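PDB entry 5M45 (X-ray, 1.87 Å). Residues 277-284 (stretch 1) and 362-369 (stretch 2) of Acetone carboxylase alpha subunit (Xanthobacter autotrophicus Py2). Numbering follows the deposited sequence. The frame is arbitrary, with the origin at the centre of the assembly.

Stretch 1, residues 277-284: ARIKAMTI
Stretch 2 362-369: QTLIPSEM

The last turns of a helix, residues 277-282, meet an irregular segment, 362-369, of the same chain, and together they bury 323 Å². The register is set by Arg278 and Leu364, whose CA atoms lie 6.2 Å apart. In the helix, Ala281 N bonds to Ala277 O (2.9 Å) and Thr283 N to Ile279 O (3.1 Å). Thr283 then leaves helical geometry (phi/psi -109/-162), and its OG1, with chi1 p, donates to Ile279 O at 2.7 Å, so the same carbonyl receives both backbone and side chain.

Along the second segment, Gln362 (-92/-7) stays out of reach. Thr363 (-142/-53, chi1 t) points its CB away from the helix, and its hydroxyl is satisfied elsewhere in the structure. It meets the helix through its backbone: its O lies 3.7 Å from Met282 CE, a methyl brought there by an m, t, p side chain.

Leu364 (-84/-48) is the hub of the apolar contact. Its CB points sideways, but chi1 m and chi2 t bring the end of the side chain nearer to the helix. CD1 lies 4.3 Å from Ile279 CG1 (Ile279 is m, t), and CD2 lies 4.2 Å from Met282 SD and 4.1 Å from Thr283 CG2. A branched leucine suits this place because both methyls of Leu364 pack on Ile279 CG1, CD1 at 4.3 Å and CD2 at 4.4 Å, while CD2 also touches Met282 SD and Thr283 CG2. Leu364 O, meanwhile, packs 3.4 Å from Arg278 CD.

Ile365 (-117/24; p, t) directs its CB away and opens a type I turn closed by Glu368 N to Ile365 O at 3.0 Å. Pro366 (-58/-25, C-gamma endo) suits the second turn position, since its ring restricts phi to about the value needed there. Ser367 (-107/16, chi1 p) follows; its OG is 3.5 Å from Arg278 NH2, but the angle is too poor for a hydrogen bond.

The turn delivers Glu368 (-102/-175), whose CB points toward the helix. Its chi angles of -44°, -51° and -56° fold the carboxylate back to the arginine, forming a salt bridge and hydrogen bond from Arg278 NE to Glu368 OE2 at 3.0 Å, with an N-H...O angle of 138°. Arg278 reaches it with m, m, t and chi4 169°; its NH1 also makes a weak hydrogen bond to Met282 SD at 3.6 Å. Water 1 reinforces the ion pair, its O accepting from Arg278 NH2 at 2.6 Å and donating to Glu368 OE2 at 2.4 Å. Met369 (-64/128; m, m, m) lies beyond the contact.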

# COMPACT_ATOMS: atom_id res chain seq x y z
N ALA A 277 3.94 45.04 1.15
CA ALA A 277 4.10 46.22 0.30
C ALA A 277 3.24 46.14 -0.96
O ALA A 277 2.63 47.13 -1.35
CB ALA A 277 5.57 46.44 -0.07
N ARG A 278 3.19 44.95 -1.58
CA ARG A 278 2.38 44.75 -2.78
C ARG A 278 0.87 44.88 -2.51
O ARG A 278 0.14 45.48 -3.31
CB ARG A 278 2.77 43.46 -3.50
CG ARG A 278 4.08 43.60 -4.29
CD ARG A 278 3.73 44.23 -5.61
NE ARG A 278 4.85 44.54 -6.48
CZ ARG A 278 4.71 44.90 -7.77
NH1 ARG A 278 3.48 44.95 -8.40
NH2 ARG A 278 5.80 45.12 -8.49
N ILE A 279 0.42 44.36 -1.36
CA ILE A 279 -0.97 44.52 -0.94
C ILE A 279 -1.32 46.01 -0.80
O ILE A 279 -2.34 46.44 -1.32
CB ILE A 279 -1.28 43.73 0.34
CG1 ILE A 279 -1.34 42.24 -0.02
CG2 ILE A 279 -2.61 44.16 0.96
CD1 ILE A 279 -1.50 41.34 1.19
N LYS A 280 -0.46 46.78 -0.15
CA LYS A 280 -0.74 48.23 0.03
C LYS A 280 -0.59 49.05 -1.25
O LYS A 280 -1.23 50.09 -1.37
CB LYS A 280 0.15 48.83 1.11
CG LYS A 280 -0.04 48.17 2.47
CD LYS A 280 0.10 49.10 3.63
CE LYS A 280 1.52 49.41 3.96
NZ LYS A 280 1.48 50.14 5.26
N ALA A 281 0.21 48.58 -2.20
CA ALA A 281 0.38 49.27 -3.50
C ALA A 281 -0.74 48.96 -4.52
O ALA A 281 -1.03 49.83 -5.36
CB ALA A 281 1.75 48.95 -4.10
N MET A 282 -1.36 47.77 -4.46
CA MET A 282 -2.20 47.26 -5.53
C MET A 282 -3.69 47.11 -5.20
O MET A 282 -4.52 47.13 -6.10
CB MET A 282 -1.68 45.89 -6.01
CG MET A 282 -0.34 45.85 -6.71
SD MET A 282 0.22 44.13 -7.06
CE MET A 282 -0.86 43.74 -8.40
N THR A 283 -4.03 46.92 -3.91
CA THR A 283 -5.37 46.52 -3.52
C THR A 283 -6.13 47.67 -2.81
O THR A 283 -5.74 48.86 -2.96
CB THR A 283 -5.36 45.20 -2.67
OG1 THR A 283 -4.88 45.46 -1.34
CG2 THR A 283 -4.54 44.11 -3.34
N ILE A 284 -7.21 47.33 -2.09
CA ILE A 284 -8.03 48.28 -1.34
C ILE A 284 -8.46 47.57 -0.04
O ILE A 284 -8.93 46.42 -0.09
CB ILE A 284 -9.32 48.65 -2.15
CG1 ILE A 284 -8.96 49.28 -3.51
CG2 ILE A 284 -10.19 49.62 -1.36
CD1 ILE A 284 -10.15 49.56 -4.41
N GLN A 362 1.33 34.36 -8.91
CA GLN A 362 0.93 34.68 -10.27
C GLN A 362 0.31 36.08 -10.46
O GLN A 362 0.06 36.49 -11.61
CB GLN A 362 -0.04 33.62 -10.83
CG GLN A 362 0.57 32.24 -10.88
CD GLN A 362 -0.38 31.14 -11.26
OE1 GLN A 362 -1.43 31.35 -11.90
NE2 GLN A 362 -0.02 29.92 -10.87
N THR A 363 0.08 36.81 -9.36
CA THR A 363 -0.63 38.10 -9.41
C THR A 363 -0.06 39.17 -8.43
O THR A 363 0.29 40.30 -8.87
CB THR A 363 -2.18 37.89 -9.28
OG1 THR A 363 -2.87 39.15 -9.44
CG2 THR A 363 -2.61 37.25 -7.92
N LEU A 364 0.07 38.86 -7.14
CA LEU A 364 0.53 39.84 -6.13
C LEU A 364 2.05 39.97 -6.05
O LEU A 364 2.58 41.08 -6.08
CB LEU A 364 0.02 39.49 -4.72
CG LEU A 364 -1.41 39.93 -4.38
CD1 LEU A 364 -1.85 39.31 -3.09
CD2 LEU A 364 -1.53 41.43 -4.29
N ILE A 365 2.74 38.83 -5.98
CA ILE A 365 4.20 38.80 -5.73
C ILE A 365 5.14 38.23 -6.83
O ILE A 365 6.25 37.83 -6.50
CB ILE A 365 4.50 38.09 -4.38
CG1 ILE A 365 4.11 36.61 -4.41
CG2 ILE A 365 3.82 38.82 -3.20
CD1 ILE A 365 4.53 35.86 -3.16
N PRO A 366 4.75 38.22 -8.12
CA PRO A 366 5.69 37.62 -9.11
C PRO A 366 7.09 38.24 -9.19
O PRO A 366 8.04 37.55 -9.59
CB PRO A 366 4.95 37.75 -10.45
CG PRO A 366 3.93 38.82 -10.24
CD PRO A 366 3.55 38.79 -8.77
N SER A 367 7.24 39.51 -8.82
CA SER A 367 8.59 40.12 -8.82
C SER A 367 9.19 40.36 -7.42
O SER A 367 10.19 41.06 -7.29
CB SER A 367 8.62 41.41 -9.71
OG SER A 367 7.73 42.33 -9.19
N GLU A 368 8.64 39.72 -6.38
CA GLU A 368 9.23 39.73 -5.06
C GLU A 368 9.95 38.39 -4.81
O GLU A 368 10.04 37.53 -5.71
CB GLU A 368 8.17 39.96 -3.98
CG GLU A 368 7.15 41.06 -4.25
CD GLU A 368 7.72 42.39 -4.65
OE1 GLU A 368 8.54 42.93 -3.89
OE2 GLU A 368 7.29 42.91 -5.72
N MET A 369 10.46 38.21 -3.60
CA MET A 369 11.04 36.91 -3.22
C MET A 369 9.94 35.85 -3.23
O MET A 369 8.87 36.03 -2.59
CB MET A 369 11.68 36.97 -1.83
CG MET A 369 12.88 37.90 -1.68
SD MET A 369 14.30 37.31 -2.64
CE MET A 369 14.95 36.09 -1.52
O HOH W 1 7.83 44.94 -6.89